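Local coordinates for probable glutathione S-transferase (Bordetella bronchiseptica RB50, PDB 3H1N), which probably conjugates glutathione to electrophilic substrates, as a member of the glutathione S-transferase family, at residues B[24-29]-B[73-78]; B[41-46]-B[223-228]. All blocks are in the same frame, centred on the assembly; numbering follows the deposited sequence.

Overall arrangement
The two contacts illustrate how a glutathione S-transferase subunit is held together at two levels. Contact 1 is mostly buried and lies within the thioredoxin-like N-terminal domain, pairing strand 22-25 with strand 76-79; contact 2 is partly buried and joins helix 34-43 of that domain to helix 224-230 of the helical C-terminal part. Strand 22-25 and helix 34-43 follow one another in the chain, and the contact centres lie about 19 Å apart. Their chemistry follows their place: direct backbone hydrogen bonds, aromatic rings and prolines in contact 1, against a small apolar touch and a bridging water in contact 2, where no direct hydrogen bond crosses.

Contact 1. Residues B[24-29]-B[73-78]; sequences LWYWDG and APPYLV
Trp-25 and Tyr-76 form an antiparallel hydrogen-bonded pair in which each backbone satisfies the other. Trp-25 N donates to Tyr-76 O at 2.8 Å, and Tyr-76 N returns a bond to Trp-25 O at 3.1 Å. The same Trp-25 O also receives a CA-H...O contact from Pro-75. Both side chains leave the sheet on one face and run alongside each other, their rings nearly parallel (13°). With the rings slid apart, it is Trp-25 CB that lies over the phenol face, a CH-pi contact 3.4 Å from the Tyr-76 ring centroid, while Tyr-76 OH reaches over the indole and hydrogen-bonds to Asp-62 of helix 59-65. The cis peptide before Pro-75 marks the cis-proline loop of the thioredoxin-like fold, which in glutathione S-transferases borders the glutathione site. Here a chi1 of -171° swings the Tyr-26 ring away from its own backbone N and alongside Pro-75, with its edge to Pro-75 N, 3.5 Å from Tyr-26 CD1; Tyr-26 OH is hydrogen-bonded to Arg-33 N. Pro-74 CG lies 3.6 Å from Trp-27 NE1, whose N-H is given to a water, at 3.2 Å from NE1, that in turn donates to Pro-74 O.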
loop_
_atom_site.group_PDB
_atom_site.type_symbol
_atom_site.label_atom_id
_atom_site.label_comp_id
_atom_site.label_asym_id
_atom_site.label_seq_id
_atom_site.Cartn_x
_atom_site.Cartn_y
_atom_site.Cartn_z
ATOM N N LEU B 24 -7.466 16.740 9.584
ATOM C CA LEU B 24 -7.028 16.125 8.327
ATOM C C LEU B 24 -6.104 17.087 7.608
ATOM O O LEU B 24 -6.469 18.243 7.380
ATOM C CB LEU B 24 -8.223 15.785 7.426
ATOM C CG LEU B 24 -7.912 15.236 6.025
ATOM C CD1 LEU B 24 -7.100 13.930 6.121
ATOM C CD2 LEU B 24 -9.204 15.054 5.188
ATOM N N TRP B 25 -4.904 16.611 7.275
ATOM C CA TRP B 25 -3.938 17.405 6.526
ATOM C C TRP B 25 -3.708 16.775 5.144
ATOM O O TRP B 25 -3.114 15.690 5.034
ATOM C CB TRP B 25 -2.609 17.495 7.282
ATOM C CG TRP B 25 -2.656 18.372 8.496
ATOM C CD1 TRP B 25 -2.893 17.980 9.781
ATOM C CD2 TRP B 25 -2.485 19.800 8.535
ATOM N NE1 TRP B 25 -2.858 19.071 10.622
ATOM C CE2 TRP B 25 -2.609 20.200 9.884
ATOM C CE3 TRP B 25 -2.238 20.777 7.559
ATOM C CZ2 TRP B 25 -2.494 21.537 10.289
ATOM C CZ3 TRP B 25 -2.113 22.113 7.961
ATOM C CH2 TRP B 25 -2.235 22.473 9.315
ATOM N N TYR B 26 -4.217 17.442 4.106
ATOM C CA TYR B 26 -3.992 17.021 2.719
ATOM C C TYR B 26 -4.014 18.217 1.770
ATOM O O TYR B 26 -4.715 19.202 2.033
ATOM C CB TYR B 26 -5.016 15.955 2.257
ATOM C CG TYR B 26 -4.626 15.388 0.913
ATOM C CD1 TYR B 26 -3.491 14.586 0.794
ATOM C CD2 TYR B 26 -5.338 15.709 -0.251
ATOM C CE1 TYR B 26 -3.073 14.092 -0.441
ATOM C CE2 TYR B 26 -4.925 15.213 -1.504
ATOM C CZ TYR B 26 -3.790 14.408 -1.581
ATOM O OH TYR B 26 -3.354 13.891 -2.780
ATOM N N TRP B 27 -3.261 18.110 0.668
ATOM C CA TRP B 27 -3.192 19.155 -0.375
ATOM C C TRP B 27 -4.569 19.698 -0.740
ATOM O O TRP B 27 -5.520 18.932 -0.896
ATOM C CB TRP B 27 -2.512 18.618 -1.647
ATOM C CG TRP B 27 -1.156 18.017 -1.381
ATOM C CD1 TRP B 27 -0.824 16.698 -1.412
ATOM C CD2 TRP B 27 0.033 18.731 -1.030
ATOM N NE1 TRP B 27 0.518 16.539 -1.087
ATOM C CE2 TRP B 27 1.060 17.775 -0.853
ATOM C CE3 TRP B 27 0.332 20.087 -0.848
ATOM C CZ2 TRP B 27 2.363 18.136 -0.499
ATOM C CZ3 TRP B 27 1.633 20.444 -0.497
ATOM C CH2 TRP B 27 2.630 19.464 -0.327
ATOM N N ASP B 28 -4.668 21.015 -0.870
ATOM C CA ASP B 28 -5.868 21.665 -1.399
ATOM C C ASP B 28 -5.807 21.567 -2.925
ATOM O O ASP B 28 -4.748 21.280 -3.478
ATOM C CB ASP B 28 -5.898 23.135 -0.954
ATOM C CG ASP B 28 -7.278 23.797 -1.113
ATOM O OD1 ASP B 28 -8.246 23.151 -1.566
ATOM O OD2 ASP B 28 -7.395 24.990 -0.775
ATOM N N GLY B 29 -6.933 21.796 -3.600
ATOM C CA GLY B 29 -6.938 21.919 -5.063
ATOM C C GLY B 29 -7.398 20.712 -5.868
ATOM O O GLY B 29 -8.019 20.873 -6.915
ATOM N N ALA B 73 4.436 11.561 3.812
ATOM C CA ALA B 73 3.766 12.482 2.897
ATOM C C ALA B 73 2.319 12.583 3.314
ATOM O O ALA B 73 1.836 11.733 4.057
ATOM C CB ALA B 73 3.851 11.965 1.463
ATOM N N PRO B 74 1.615 13.624 2.833
ATOM C CA PRO B 74 0.167 13.722 3.015
ATOM C C PRO B 74 -0.540 12.607 2.247
ATOM O O PRO B 74 -0.017 12.141 1.238
ATOM C CB PRO B 74 -0.175 15.078 2.390
ATOM C CG PRO B 74 1.071 15.866 2.440
ATOM C CD PRO B 74 2.163 14.843 2.198
ATOM N N PRO B 75 -1.740 12.195 2.695
ATOM C CA PRO B 75 -2.489 12.730 3.838
ATOM C C PRO B 75 -2.024 12.195 5.187
ATOM O O PRO B 75 -1.450 11.108 5.270
ATOM C CB PRO B 75 -3.909 12.252 3.573
ATOM C CG PRO B 75 -3.712 10.916 2.848
ATOM C CD PRO B 75 -2.500 11.153 1.970
ATOM N N TYR B 76 -2.265 12.984 6.229
ATOM C CA TYR B 76 -2.137 12.512 7.599
ATOM C C TYR B 76 -3.277 13.071 8.456
ATOM O O TYR B 76 -3.918 14.085 8.113
ATOM C CB TYR B 76 -0.733 12.769 8.190
ATOM C CG TYR B 76 -0.330 14.228 8.261
ATOM C CD1 TYR B 76 0.229 14.871 7.153
ATOM C CD2 TYR B 76 -0.490 14.954 9.437
ATOM C CE1 TYR B 76 0.610 16.229 7.212
ATOM C CE2 TYR B 76 -0.119 16.304 9.515
ATOM C CZ TYR B 76 0.429 16.936 8.393
ATOM O OH TYR B 76 0.776 18.268 8.455
ATOM N N LEU B 77 -3.593 12.347 9.498
ATOM C CA LEU B 77 -4.679 12.626 10.390
ATOM C C LEU B 77 -4.146 12.743 11.802
ATOM O O LEU B 77 -3.510 11.878 12.297
ATOM C CB LEU B 77 -5.731 11.520 10.326
ATOM C CG LEU B 77 -7.066 11.786 11.002
ATOM C CD1 LEU B 77 -7.901 12.661 10.209
ATOM C CD2 LEU B 77 -7.781 10.597 11.415
ATOM N N VAL B 78 -4.411 13.862 12.407
ATOM C CA VAL B 78 -4.075 14.076 13.808
ATOM C C VAL B 78 -5.351 13.854 14.624
ATOM O O VAL B 78 -6.320 14.612 14.513
ATOM C CB VAL B 78 -3.465 15.475 14.054
ATOM C CG1 VAL B 78 -2.871 15.555 15.459
ATOM C CG2 VAL B 78 -2.363 15.759 13.012
HETATM O O HOH W 1 0.883 13.399 -0.978
#

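Contact 2. Residues B[41-46]-B[223-228]; sequences LEAGKI and LPELRG
Glu-225 and Ala-43 bury the most surface here, and they meet through carbon and backbone rather than through charge. The CB of Glu-225 rests 3.5 Å from Ala-43 O, and Glu-225 CG lies 4.1 Å from Ala-43 CB. Set between its own N and carbonyl carbon (chi1 54°), CG starts a chain that bends at chi2 and leads the carboxylate away from helix 34-43; its OE1 is hydrogen-bonded to Trp-181 NE1. The Ala-43 methyl also packs against Leu-226, its CB lying 3.7 Å from the branch point CG and almost as near CD2. Leu-186 of helix 183-198 touches both residues, closing a small apolar cluster. Polar atoms are joined indirectly: one water donates to Glu-225 O at 2.6 Å and to Glu-42 O at 3.1 Å. Lys-45, bent at chi3 and chi4, brings NZ 3.8 Å from Glu-225 CB but 5.7 Å from Glu-225 OE2, so any charge attraction is probably weak. Lys-45 has positive phi in the Schellman motif ending helix 34-43, and the meeting of this helix end with the weakly bonded start of helix 224-230 belongs to the interface between the thioredoxin-like and all-helical domains of the glutathione S-transferase fold.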
loop_
_atom_site.group_PDB
_atom_site.type_symbol
_atom_site.label_atom_id
_atom_site.label_comp_id
_atom_site.label_asym_id
_atom_site.label_seq_id
_atom_site.Cartn_x
_atom_site.Cartn_y
_atom_site.Cartn_z
ATOM N N LEU B 41 -14.905 10.100 6.695
ATOM C CA LEU B 41 -15.194 11.002 7.816
ATOM C C LEU B 41 -16.553 11.633 7.602
ATOM O O LEU B 41 -17.348 11.766 8.542
ATOM C CB LEU B 41 -14.141 12.108 7.940
ATOM C CG LEU B 41 -12.713 11.682 8.291
ATOM C CD1 LEU B 41 -11.735 12.839 8.003
ATOM C CD2 LEU B 41 -12.650 11.215 9.755
ATOM N N GLU B 42 -16.818 12.007 6.353
ATOM C CA GLU B 42 -18.104 12.629 6.002
ATOM C C GLU B 42 -19.284 11.660 6.170
ATOM O O GLU B 42 -20.281 11.985 6.835
ATOM C CB GLU B 42 -18.048 13.195 4.575
ATOM C CG GLU B 42 -17.125 14.428 4.396
ATOM C CD GLU B 42 -17.778 15.767 4.757
ATOM O OE1 GLU B 42 -17.061 16.794 4.802
ATOM O OE2 GLU B 42 -18.991 15.807 4.998
ATOM N N ALA B 43 -19.179 10.480 5.566
ATOM C CA ALA B 43 -20.251 9.478 5.622
ATOM C C ALA B 43 -20.432 8.908 7.033
ATOM O O ALA B 43 -21.557 8.670 7.464
ATOM C CB ALA B 43 -20.013 8.365 4.607
ATOM N N GLY B 44 -19.329 8.741 7.757
ATOM C CA GLY B 44 -19.380 8.283 9.145
ATOM C C GLY B 44 -19.761 9.357 10.156
ATOM O O GLY B 44 -19.903 9.063 11.339
ATOM N N LYS B 45 -19.936 10.592 9.687
ATOM C CA LYS B 45 -20.240 11.763 10.539
ATOM C C LYS B 45 -19.244 11.936 11.689
ATOM O O LYS B 45 -19.616 12.130 12.847
ATOM C CB LYS B 45 -21.684 11.721 11.051
ATOM C CG LYS B 45 -22.719 11.812 9.946
ATOM C CD LYS B 45 -24.112 11.765 10.535
ATOM C CE LYS B 45 -24.752 10.399 10.353
ATOM N NZ LYS B 45 -25.590 10.355 9.114
ATOM N N ILE B 46 -17.968 11.832 11.354
ATOM C CA ILE B 46 -16.893 12.027 12.313
ATOM C C ILE B 46 -16.364 13.450 12.122
ATOM O O ILE B 46 -15.865 13.770 11.049
ATOM C CB ILE B 46 -15.761 11.014 12.063
ATOM C CG1 ILE B 46 -16.305 9.581 12.150
ATOM C CG2 ILE B 46 -14.596 11.253 13.029
ATOM C CD1 ILE B 46 -15.408 8.545 11.468
ATOM N N LEU B 223 -26.160 7.231 -1.021
ATOM C CA LEU B 223 -26.244 7.171 0.441
ATOM C C LEU B 223 -26.695 8.502 1.038
ATOM O O LEU B 223 -26.117 9.543 0.710
ATOM C CB LEU B 223 -24.879 6.779 1.023
ATOM C CG LEU B 223 -24.514 5.308 0.859
ATOM C CD1 LEU B 223 -23.058 5.091 1.312
ATOM C CD2 LEU B 223 -25.477 4.407 1.628
ATOM N N PRO B 224 -27.750 8.486 1.885
ATOM C CA PRO B 224 -28.213 9.739 2.504
ATOM C C PRO B 224 -27.098 10.426 3.308
ATOM O O PRO B 224 -27.028 11.651 3.339
ATOM C CB PRO B 224 -29.343 9.276 3.424
ATOM C CG PRO B 224 -29.872 8.054 2.764
ATOM C CD PRO B 224 -28.652 7.363 2.212
ATOM N N GLU B 225 -26.215 9.641 3.918
ATOM C CA GLU B 225 -25.099 10.202 4.673
ATOM C C GLU B 225 -24.014 10.869 3.815
ATOM O O GLU B 225 -23.171 11.595 4.350
ATOM C CB GLU B 225 -24.489 9.182 5.654
ATOM C CG GLU B 225 -24.045 7.849 5.060
ATOM C CD GLU B 225 -25.165 6.819 5.064
ATOM O OE1 GLU B 225 -25.007 5.755 5.693
ATOM O OE2 GLU B 225 -26.208 7.083 4.447
ATOM N N LEU B 226 -24.025 10.630 2.498
ATOM C CA LEU B 226 -23.112 11.345 1.602
ATOM C C LEU B 226 -23.777 12.456 0.801
ATOM O O LEU B 226 -23.085 13.230 0.141
ATOM C CB LEU B 226 -22.331 10.392 0.678
ATOM C CG LEU B 226 -21.088 9.743 1.293
ATOM C CD1 LEU B 226 -20.525 8.726 0.310
ATOM C CD2 LEU B 226 -20.025 10.784 1.692
ATOM N N ARG B 227 -25.109 12.544 0.857
ATOM C CA ARG B 227 -25.855 13.489 0.025
ATOM C C ARG B 227 -25.347 14.929 0.156
ATOM O O ARG B 227 -25.051 15.582 -0.852
ATOM C CB ARG B 227 -27.361 13.414 0.350
ATOM C CG ARG B 227 -28.307 14.096 -0.660
ATOM C CD ARG B 227 -28.452 13.302 -1.968
ATOM N NE ARG B 227 -28.722 11.873 -1.755
ATOM C CZ ARG B 227 -29.934 11.329 -1.658
ATOM N NH1 ARG B 227 -30.043 10.019 -1.464
ATOM N NH2 ARG B 227 -31.037 12.082 -1.755
ATOM N N GLY B 228 -25.262 15.410 1.396
ATOM C CA GLY B 228 -24.819 16.767 1.684
ATOM C C GLY B 228 -23.424 17.030 1.153
ATOM O O GLY B 228 -23.217 18.015 0.433
HETATM O O HOH W 2 -23.348 12.093 6.935
#